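Local coordinates for tripeptidase (Staphylococcus aureus subsp. aureus, PDB 3RZA), which probably hydrolyses short peptides such as tripeptides at a two-metal centre, as a member of the M20 peptidase family, at residues A[30-36]-A[126-132]; A[153-157]-A[176-180]; A[204-210]-A[262-268]. One frame throughout, in Å; residues are numbered along the deposited sequence.

How the contacts relate
Contact 1 lies closest to the active site: its Asp129 bridges the zinc and a calcium ion. Contact 2 probably belongs to the same catalytic domain, its centre 23 Å from that of contact 1 and the nearest atoms about 8 Å apart. Helix 128-147 starts in contact 1, and the next strand, 154-159, carries the first segment of contact 2, with the side chain of Val157 about 13 Å from the zinc. Contact 3 lies across the centre of the chain from both, its centre 39 Å from contact 1 and 44 Å from contact 2. It joins two strands of what is probably the lid and dimerisation domain, about 20 Å at the nearest atoms from contact 1, which holds the zinc-calcium pair.

Contact 1. Residues A[30-36]-A[126-132]; sequences FLELVQI and LGADDKA. With ZN (zinc ion), chain C; CA (calcium ion), chain D.
The edge of the Phe30 ring wedges against the first turn of helix 128-147. CE1 comes 3.5 Å from Ala132 N, while CZ points at Ala128, 3.9 Å from its CB, and also meets Leu126 CD2. With CG anti to the backbone N (chi1 177°), the ring presents this rim to the hollow between Ala128 and Ala132, whose small methyl groups make room for it. Val34 CG1 lies over one face of the ring, toward its rim, and the CB of Val34 also presses on Leu126 O at 3.3 Å. Where the turn begins, Gly127 holds the N-cap position, with backbone angles suited to glycine.

The other large bump is Lys131, whose extended chain runs past Leu33 and Val34 to the end of helix 23-34. There its NZ donates to Ile36 O at 2.7 Å, nearly along the C=O axis, and to Leu33 O at 3.2 Å. Ile36 N reaches Leu33 O from the opposite face of that carbonyl. Water 1 links NZ to Val34 O, and Ser38 OG is a further partner, so the buried ammonium sits among oxygen atoms.

On the far side of the same turn, just before a cis peptide bond, Asp129 binds zinc through OD1 and calcium through OD2. Helix 46-56 packs on Leu33, Ile36 and Lys131, and Ile118 of strand 117-119 touches Phe30 and Leu126.

Contact 2. Residues A[153-157]-A[176-180]; sequences QIQFV and LLDAD
Gln153 opens the contact by sending its side-chain amide to Asp178. The chain is extended, a chi1 of -171° turning it away from the backbone N, and crosses the aspartate at about a right angle. NE2 donates to Asp178 OD2 at 3.0 Å in an almost straight bond, the acceptor lying in the amide plane of the glutamine. Seen from the acceptor, the donor stands above the carboxylate plane, the two flat groups being turned 66° apart. A second, weak bond goes from the same NE2 to Asp178 O. The carboxylate also meets Lys92 in a salt bridge, so OD2 is shared between the amide and a positive charge that probably favours its ionised form.

Two residues on, Gln155 uses both ends of its amide on the backbone of the loop. OE1 accepts from Asp178 N at 2.7 Å, the donor tilted from the carbonyl plane, and NE2 donates to Leu176 O at 3.1 Å, in the plane of that carbonyl. These two bonds fix the rotation of the buried amide and hold the chain on both sides of Leu177. NE2 has another partner in Thr80.

At Val157 the contact becomes apolar. Its CG2 meets Leu177 CD2 at 3.9 Å, the two side chains crossing at about a right angle, while Tyr94 touches Gln155, Val157 and Ala179.

The loop then leads into strand 181-184. Both that strand and strand 154-159 run parallel to strand 93-98, which lies between them, and the connection through helix 167-171 is a beta-alpha-beta crossover of the kind found in catalytic domains of M20 peptidases.

Contact 3. Residues A[204-210]-A[262-268]; sequences ISAKIIG and DEVILEA
Ile204 to Gly210 and Asp262 to Ala268 lie side by side as antiparallel strands, bonded through alternate residue pairs. The hydrogen-bonded pairs are Ile204 with Ala268, Ala206 with Leu266 and Ile208 with Val264, each joined by two backbone bonds. In the middle pair, Leu266 N donates to Ala206 O at 2.8 Å almost without bend (178°). Beyond the last pair the ladder gains one more bond, from Gly210 N to Asp262 O at 2.9 Å. Between these rungs lie the non-hydrogen-bonded pairs, where alpha carbons approach carbonyl oxygens; Glu263 CA, for instance, sits 3.3 Å from Ile208 O.

Apolar contact fills the face that carries Ala206, Ile208, Val264 and Leu266. Directly across the pairs, Ala206 CB lies 4.2 Å from Leu266 CB and Ile208 CB 4.4 Å from Val264 CB. Helices 224-234 and 275-295 cover this face, Ile227 reaching Ile208 and Phe289 reaching Ala206. With strand 244-253 beside strand 263-272 and strand 299-312 beside strand 194-209, the result is a four-stranded antiparallel sheet backed by two helices, a ferredoxin-like arrangement as in the lid and dimerisation domain of M20 peptidases.

Mixed and polar contacts occupy the other face. The long aliphatic chain of Lys207, swung to the side of its own carbonyl carbon by a chi1 of 175°, runs past Ile265, whose CD1 touches its CG at 3.7 Å. Farther out, its NZ comes 4.3 Å from Glu263 OE2, too far for a salt bridge although the opposite charges should attract.

Solvent joins the strands at one end: water 3 bonds Ser205 OG and donates to Ala268 O at 2.9 Å. Nearby, Glu267 packs against Thr257 of the second subunit.

Contact 1. Residues A[30-36]-A[126-132]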
loop_
_atom_site.group_PDB
_atom_site.type_symbol
_atom_site.label_atom_id
_atom_site.label_comp_id
_atom_site.label_asym_id
_atom_site.label_seq_id
_atom_site.Cartn_x
_atom_site.Cartn_y
_atom_site.Cartn_z
ATOM N N PHE A 30 -28.793 0.128 -30.047
ATOM C CA PHE A 30 -27.910 0.532 -28.947
ATOM C C PHE A 30 -28.333 -0.126 -27.631
ATOM O O PHE A 30 -27.494 -0.653 -26.914
ATOM C CB PHE A 30 -27.919 2.061 -28.790
ATOM C CG PHE A 30 -27.104 2.549 -27.649
ATOM C CD1 PHE A 30 -25.733 2.402 -27.675
ATOM C CD2 PHE A 30 -27.694 3.111 -26.527
ATOM C CE1 PHE A 30 -24.959 2.807 -26.651
ATOM C CE2 PHE A 30 -26.891 3.546 -25.446
ATOM C CZ PHE A 30 -25.529 3.405 -25.519
ATOM N N LEU A 31 -29.642 -0.083 -27.330
ATOM C CA LEU A 31 -30.165 -0.652 -26.082
ATOM C C LEU A 31 -29.951 -2.176 -26.033
ATOM O O LEU A 31 -29.538 -2.717 -25.004
ATOM C CB LEU A 31 -31.651 -0.278 -25.870
ATOM C CG LEU A 31 -31.966 1.227 -25.663
ATOM C CD1 LEU A 31 -33.459 1.506 -25.766
ATOM C CD2 LEU A 31 -31.417 1.781 -24.362
ATOM N N GLU A 32 -30.153 -2.840 -27.167
ATOM C CA GLU A 32 -29.893 -4.272 -27.292
ATOM C C GLU A 32 -28.441 -4.636 -26.930
ATOM O O GLU A 32 -28.202 -5.571 -26.138
ATOM C CB GLU A 32 -30.211 -4.750 -28.722
ATOM C CG GLU A 32 -30.257 -6.280 -28.874
ATOM C CD GLU A 32 -30.404 -6.752 -30.311
ATOM O OE1 GLU A 32 -30.714 -5.923 -31.216
ATOM O OE2 GLU A 32 -30.215 -7.979 -30.527
ATOM N N LEU A 33 -27.489 -3.875 -27.482
ATOM C CA LEU A 33 -26.072 -4.168 -27.310
ATOM C C LEU A 33 -25.567 -3.938 -25.891
ATOM O O LEU A 33 -24.790 -4.762 -25.398
ATOM C CB LEU A 33 -25.206 -3.394 -28.301
ATOM C CG LEU A 33 -25.321 -3.739 -29.782
ATOM C CD1 LEU A 33 -24.478 -2.750 -30.565
ATOM C CD2 LEU A 33 -24.886 -5.173 -30.082
ATOM N N VAL A 34 -25.995 -2.845 -25.238
ATOM C CA VAL A 34 -25.545 -2.545 -23.847
ATOM C C VAL A 34 -25.995 -3.633 -22.838
ATOM O O VAL A 34 -25.239 -3.996 -21.934
ATOM C CB VAL A 34 -25.966 -1.131 -23.343
ATOM C CG1 VAL A 34 -25.368 -0.018 -24.245
ATOM C CG2 VAL A 34 -27.479 -1.006 -23.216
ATOM N N GLN A 35 -27.157 -4.235 -23.092
ATOM C CA GLN A 35 -27.691 -5.305 -22.262
ATOM C C GLN A 35 -27.053 -6.696 -22.471
ATOM O O GLN A 35 -27.476 -7.647 -21.834
ATOM C CB GLN A 35 -29.218 -5.372 -22.444
ATOM C CG GLN A 35 -29.936 -4.106 -21.944
ATOM C CD GLN A 35 -31.419 -4.140 -22.211
ATOM O OE1 GLN A 35 -32.177 -4.706 -21.441
ATOM N NE2 GLN A 35 -31.835 -3.560 -23.329
ATOM N N ILE A 36 -26.077 -6.826 -23.381
ATOM C CA ILE A 36 -25.280 -8.048 -23.509
ATOM C C ILE A 36 -23.952 -7.768 -22.821
ATOM O O ILE A 36 -23.173 -6.951 -23.313
ATOM C CB ILE A 36 -25.013 -8.421 -24.986
ATOM C CG1 ILE A 36 -26.316 -8.718 -25.739
ATOM C CG2 ILE A 36 -24.121 -9.644 -25.052
ATOM C CD1 ILE A 36 -26.225 -8.450 -27.231
ATOM N N LEU A 126 -22.792 2.298 -18.552
ATOM C CA LEU A 126 -23.748 2.120 -19.668
ATOM C C LEU A 126 -23.131 1.237 -20.746
ATOM O O LEU A 126 -23.806 0.385 -21.322
ATOM C CB LEU A 126 -24.163 3.482 -20.268
ATOM C CG LEU A 126 -25.202 3.551 -21.395
ATOM C CD1 LEU A 126 -26.471 2.761 -21.053
ATOM C CD2 LEU A 126 -25.577 5.016 -21.709
ATOM N N GLY A 127 -21.857 1.442 -21.031
ATOM C CA GLY A 127 -21.244 0.857 -22.204
ATOM C C GLY A 127 -21.578 1.566 -23.512
ATOM O O GLY A 127 -21.446 0.963 -24.590
ATOM N N ALA A 128 -21.929 2.859 -23.442
ATOM C CA ALA A 128 -21.890 3.729 -24.645
ATOM C C ALA A 128 -20.512 3.708 -25.277
ATOM O O ALA A 128 -20.376 3.706 -26.497
ATOM C CB ALA A 128 -22.297 5.146 -24.301
ATOM N N ASP A 129 -19.506 3.733 -24.422
ATOM C CA ASP A 129 -18.162 3.376 -24.778
ATOM C C ASP A 129 -18.027 1.816 -24.792
ATOM O O ASP A 129 -17.872 1.200 -23.713
ATOM C CB ASP A 129 -17.210 3.999 -23.800
ATOM C CG ASP A 129 -15.783 3.716 -24.126
ATOM O OD1 ASP A 129 -15.450 3.299 -25.241
ATOM O OD2 ASP A 129 -14.942 3.927 -23.233
ATOM N N ASP A 130 -18.075 1.154 -25.954
ATOM C CA ASP A 130 -18.080 1.726 -27.319
ATOM C C ASP A 130 -19.240 1.195 -28.174
ATOM O O ASP A 130 -19.199 1.242 -29.412
ATOM C CB ASP A 130 -16.725 1.449 -27.973
ATOM C CG ASP A 130 -16.464 2.304 -29.226
ATOM O OD1 ASP A 130 -17.012 3.432 -29.296
ATOM O OD2 ASP A 130 -15.756 1.814 -30.159
ATOM N N LYS A 131 -20.324 0.789 -27.517
ATOM C CA LYS A 131 -21.456 0.200 -28.209
ATOM C C LYS A 131 -22.298 1.244 -29.005
ATOM O O LYS A 131 -23.042 0.864 -29.881
ATOM C CB LYS A 131 -22.303 -0.633 -27.227
ATOM C CG LYS A 131 -21.492 -1.821 -26.644
ATOM C CD LYS A 131 -22.143 -2.534 -25.495
ATOM C CE LYS A 131 -21.502 -3.906 -25.311
ATOM N NZ LYS A 131 -21.934 -4.648 -24.071
ATOM N N ALA A 132 -22.136 2.547 -28.696
ATOM C CA ALA A 132 -22.629 3.643 -29.556
ATOM C C ALA A 132 -22.007 3.552 -30.934
ATOM O O ALA A 132 -22.712 3.648 -31.945
ATOM C CB ALA A 132 -22.326 5.021 -28.924
HETATM ZN ZN ZN C . -13.652 2.955 -26.190
HETATM CA CA CA D . -13.156 3.057 -22.633
HETATM O O HOH W 1 -22.604 -3.272 -21.868
HETATM O O HOH W 2 -12.160 3.665 -24.914
#

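Contact 2. Residues A[153-157]-A[176-180]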
loop_
_atom_site.group_PDB
_atom_site.type_symbol
_atom_site.label_atom_id
_atom_site.label_comp_id
_atom_site.label_asym_id
_atom_site.label_seq_id
_atom_site.Cartn_x
_atom_site.Cartn_y
_atom_site.Cartn_z
ATOM N N GLN A 153 -15.535 -0.275 -51.164
ATOM C CA GLN A 153 -15.269 -1.329 -50.210
ATOM C C GLN A 153 -15.193 -0.687 -48.850
ATOM O O GLN A 153 -14.586 0.368 -48.720
ATOM C CB GLN A 153 -13.950 -2.038 -50.513
ATOM C CG GLN A 153 -13.693 -3.283 -49.692
ATOM C CD GLN A 153 -12.455 -4.012 -50.161
ATOM O OE1 GLN A 153 -12.467 -4.622 -51.220
ATOM N NE2 GLN A 153 -11.362 -3.911 -49.397
ATOM N N ILE A 154 -15.823 -1.329 -47.859
ATOM C CA ILE A 154 -15.796 -0.891 -46.464
ATOM C C ILE A 154 -15.534 -2.123 -45.602
ATOM O O ILE A 154 -16.226 -3.143 -45.758
ATOM C CB ILE A 154 -17.145 -0.256 -46.007
ATOM C CG1 ILE A 154 -17.717 0.687 -47.067
ATOM C CG2 ILE A 154 -16.943 0.496 -44.717
ATOM C CD1 ILE A 154 -19.089 1.224 -46.723
ATOM N N GLN A 155 -14.539 -2.042 -44.721
ATOM C CA GLN A 155 -14.320 -3.066 -43.683
ATOM C C GLN A 155 -14.755 -2.559 -42.305
ATOM O O GLN A 155 -14.520 -1.394 -41.970
ATOM C CB GLN A 155 -12.868 -3.529 -43.659
ATOM C CG GLN A 155 -12.510 -4.328 -44.880
ATOM C CD GLN A 155 -11.157 -4.989 -44.793
ATOM O OE1 GLN A 155 -10.178 -4.357 -44.430
ATOM N NE2 GLN A 155 -11.088 -6.253 -45.178
ATOM N N PHE A 156 -15.429 -3.430 -41.545
ATOM C CA PHE A 156 -15.865 -3.146 -40.189
ATOM C C PHE A 156 -15.060 -4.053 -39.284
ATOM O O PHE A 156 -15.199 -5.285 -39.358
ATOM C CB PHE A 156 -17.354 -3.410 -40.049
ATOM C CG PHE A 156 -18.195 -2.459 -40.844
ATOM C CD1 PHE A 156 -18.379 -2.646 -42.203
ATOM C CD2 PHE A 156 -18.790 -1.354 -40.236
ATOM C CE1 PHE A 156 -19.132 -1.749 -42.946
ATOM C CE2 PHE A 156 -19.570 -0.461 -40.972
ATOM C CZ PHE A 156 -19.738 -0.650 -42.319
ATOM N N VAL A 157 -14.173 -3.445 -38.494
ATOM C CA VAL A 157 -13.198 -4.159 -37.675
ATOM C C VAL A 157 -13.655 -4.066 -36.219
ATOM O O VAL A 157 -13.634 -2.982 -35.628
ATOM C CB VAL A 157 -11.762 -3.558 -37.843
ATOM C CG1 VAL A 157 -10.773 -4.290 -36.983
ATOM C CG2 VAL A 157 -11.328 -3.610 -39.307
ATOM N N LEU A 176 -5.766 -9.690 -42.857
ATOM C CA LEU A 176 -7.205 -9.551 -43.073
ATOM C C LEU A 176 -7.632 -8.127 -43.486
ATOM O O LEU A 176 -8.724 -7.966 -44.022
ATOM C CB LEU A 176 -7.980 -9.994 -41.825
ATOM C CG LEU A 176 -7.828 -11.466 -41.412
ATOM C CD1 LEU A 176 -8.457 -11.737 -40.042
ATOM C CD2 LEU A 176 -8.420 -12.418 -42.478
ATOM N N LEU A 177 -6.791 -7.112 -43.225
ATOM C CA LEU A 177 -7.132 -5.720 -43.516
ATOM C C LEU A 177 -6.827 -5.360 -44.957
ATOM O O LEU A 177 -5.835 -5.801 -45.512
ATOM C CB LEU A 177 -6.377 -4.755 -42.585
ATOM C CG LEU A 177 -6.534 -4.915 -41.067
ATOM C CD1 LEU A 177 -6.019 -3.667 -40.362
ATOM C CD2 LEU A 177 -7.977 -5.194 -40.651
ATOM N N ASP A 178 -7.687 -4.527 -45.541
ATOM C CA ASP A 178 -7.530 -4.050 -46.915
ATOM C C ASP A 178 -8.255 -2.708 -46.991
ATOM O O ASP A 178 -9.473 -2.658 -47.286
ATOM C CB ASP A 178 -8.097 -5.076 -47.919
ATOM C CG ASP A 178 -7.933 -4.648 -49.362
ATOM O OD1 ASP A 178 -6.984 -3.914 -49.673
ATOM O OD2 ASP A 178 -8.743 -5.076 -50.207
ATOM N N ALA A 179 -7.528 -1.640 -46.645
ATOM C CA ALA A 179 -8.071 -0.278 -46.625
ATOM C C ALA A 179 -6.969 0.727 -46.920
ATOM O O ALA A 179 -5.824 0.511 -46.540
ATOM C CB ALA A 179 -8.698 0.017 -45.264
ATOM N N ASP A 180 -7.333 1.814 -47.599
ATOM C CA ASP A 180 -6.449 2.981 -47.814
ATOM C C ASP A 180 -6.380 3.911 -46.589
ATOM O O ASP A 180 -5.365 4.548 -46.360
ATOM C CB ASP A 180 -6.928 3.788 -49.017
ATOM C CG ASP A 180 -6.839 2.999 -50.328
ATOM O OD1 ASP A 180 -5.730 2.544 -50.673
ATOM O OD2 ASP A 180 -7.875 2.828 -51.002
#

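Contact 3. Residues A[204-210]-A[262-268]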
loop_
_atom_site.group_PDB
_atom_site.type_symbol
_atom_site.label_atom_id
_atom_site.label_comp_id
_atom_site.label_asym_id
_atom_site.label_seq_id
_atom_site.Cartn_x
_atom_site.Cartn_y
_atom_site.Cartn_z
ATOM N N ILE A 204 6.148 3.000 -16.356
ATOM C CA ILE A 204 7.437 2.874 -15.662
ATOM C C ILE A 204 7.135 2.420 -14.240
ATOM O O ILE A 204 6.302 3.012 -13.548
ATOM C CB ILE A 204 8.296 4.184 -15.704
ATOM C CG1 ILE A 204 9.559 4.049 -14.834
ATOM C CG2 ILE A 204 7.491 5.380 -15.278
ATOM C CD1 ILE A 204 10.676 5.038 -15.187
ATOM N N SER A 205 7.760 1.322 -13.838
ATOM C CA SER A 205 7.656 0.846 -12.471
ATOM C C SER A 205 9.044 0.770 -11.829
ATOM O O SER A 205 10.022 0.474 -12.499
ATOM C CB SER A 205 6.976 -0.503 -12.447
ATOM O OG SER A 205 5.670 -0.404 -12.978
ATOM N N ALA A 206 9.103 1.059 -10.527
ATOM C CA ALA A 206 10.343 1.070 -9.781
ATOM C C ALA A 206 10.169 0.300 -8.446
ATOM O O ALA A 206 9.214 0.562 -7.695
ATOM C CB ALA A 206 10.792 2.500 -9.534
ATOM N N LYS A 207 11.018 -0.702 -8.216
ATOM C CA LYS A 207 11.176 -1.330 -6.896
ATOM C C LYS A 207 12.403 -0.726 -6.241
ATOM O O LYS A 207 13.534 -0.906 -6.747
ATOM C CB LYS A 207 11.327 -2.829 -7.037
ATOM C CG LYS A 207 11.630 -3.580 -5.722
ATOM C CD LYS A 207 11.452 -5.033 -5.936
ATOM C CE LYS A 207 12.162 -5.860 -4.903
ATOM N NZ LYS A 207 12.097 -7.294 -5.303
ATOM N N ILE A 208 12.186 -0.004 -5.131
ATOM C CA ILE A 208 13.251 0.665 -4.398
ATOM C C ILE A 208 13.547 -0.193 -3.164
ATOM O O ILE A 208 12.648 -0.445 -2.360
ATOM C CB ILE A 208 12.853 2.109 -3.951
ATOM C CG1 ILE A 208 12.390 2.984 -5.146
ATOM C CG2 ILE A 208 14.011 2.776 -3.227
ATOM C CD1 ILE A 208 13.424 3.156 -6.236
ATOM N N ILE A 209 14.786 -0.661 -3.041
ATOM C CA ILE A 209 15.231 -1.453 -1.884
ATOM C C ILE A 209 16.162 -0.628 -0.989
ATOM O O ILE A 209 17.103 0.018 -1.486
ATOM C CB ILE A 209 15.990 -2.724 -2.337
ATOM C CG1 ILE A 209 15.090 -3.632 -3.188
ATOM C CG2 ILE A 209 16.557 -3.496 -1.124
ATOM C CD1 ILE A 209 13.889 -4.163 -2.464
ATOM N N GLY A 210 15.918 -0.680 0.320
ATOM C CA GLY A 210 16.821 -0.126 1.322
ATOM C C GLY A 210 17.329 -1.238 2.191
ATOM O O GLY A 210 17.562 -2.344 1.699
ATOM N N ASP A 262 12.290 -1.250 4.197
ATOM C CA ASP A 262 13.324 -1.691 3.228
ATOM C C ASP A 262 12.823 -1.939 1.791
ATOM O O ASP A 262 13.622 -2.391 0.950
ATOM C CB ASP A 262 14.097 -2.908 3.756
ATOM C CG ASP A 262 13.270 -4.190 3.783
ATOM O OD1 ASP A 262 12.045 -4.135 3.605
ATOM O OD2 ASP A 262 13.870 -5.258 4.040
ATOM N N GLU A 263 11.547 -1.656 1.511
ATOM C CA GLU A 263 10.986 -1.846 0.177
ATOM C C GLU A 263 9.827 -0.932 -0.129
ATOM O O GLU A 263 8.879 -0.856 0.647
ATOM C CB GLU A 263 10.537 -3.287 -0.034
ATOM C CG GLU A 263 9.866 -3.555 -1.410
ATOM C CD GLU A 263 9.779 -5.030 -1.776
ATOM O OE1 GLU A 263 10.295 -5.854 -1.028
ATOM O OE2 GLU A 263 9.188 -5.368 -2.821
ATOM N N VAL A 264 9.874 -0.336 -1.320
ATOM C CA VAL A 264 8.780 0.439 -1.871
ATOM C C VAL A 264 8.593 0.054 -3.326
ATOM O O VAL A 264 9.574 -0.027 -4.078
ATOM C CB VAL A 264 9.087 1.944 -1.778
ATOM C CG1 VAL A 264 8.089 2.750 -2.583
ATOM C CG2 VAL A 264 9.060 2.389 -0.332
ATOM N N ILE A 265 7.340 -0.155 -3.727
ATOM C CA ILE A 265 6.972 -0.369 -5.132
ATOM C C ILE A 265 6.260 0.873 -5.600
ATOM O O ILE A 265 5.309 1.315 -4.933
ATOM C CB ILE A 265 6.018 -1.580 -5.315
ATOM C CG1 ILE A 265 6.626 -2.865 -4.736
ATOM C CG2 ILE A 265 5.634 -1.742 -6.800
ATOM C CD1 ILE A 265 7.931 -3.317 -5.381
ATOM N N LEU A 266 6.782 1.476 -6.681
ATOM C CA LEU A 266 6.165 2.619 -7.365
ATOM C C LEU A 266 5.642 2.139 -8.695
ATOM O O LEU A 266 6.331 1.390 -9.372
ATOM C CB LEU A 266 7.198 3.720 -7.660
ATOM C CG LEU A 266 7.899 4.465 -6.533
ATOM C CD1 LEU A 266 6.883 5.039 -5.605
ATOM C CD2 LEU A 266 8.865 3.572 -5.802
ATOM N N GLU A 267 4.458 2.612 -9.092
ATOM C CA GLU A 267 3.946 2.411 -10.477
ATOM C C GLU A 267 3.546 3.739 -11.082
ATOM O O GLU A 267 2.703 4.464 -10.508
ATOM C CB GLU A 267 2.768 1.447 -10.506
ATOM C CG GLU A 267 3.116 0.067 -9.929
ATOM C CD GLU A 267 1.968 -0.938 -10.036
ATOM O OE1 GLU A 267 1.344 -1.045 -11.117
ATOM O OE2 GLU A 267 1.684 -1.597 -9.023
ATOM N N ALA A 268 4.149 4.047 -12.228
ATOM C CA ALA A 268 4.060 5.356 -12.853
ATOM C C ALA A 268 3.756 5.222 -14.341
ATOM O O ALA A 268 3.767 4.114 -14.901
ATOM C CB ALA A 268 5.369 6.134 -12.640
HETATM O O HOH W 3 3.723 1.328 -14.179
#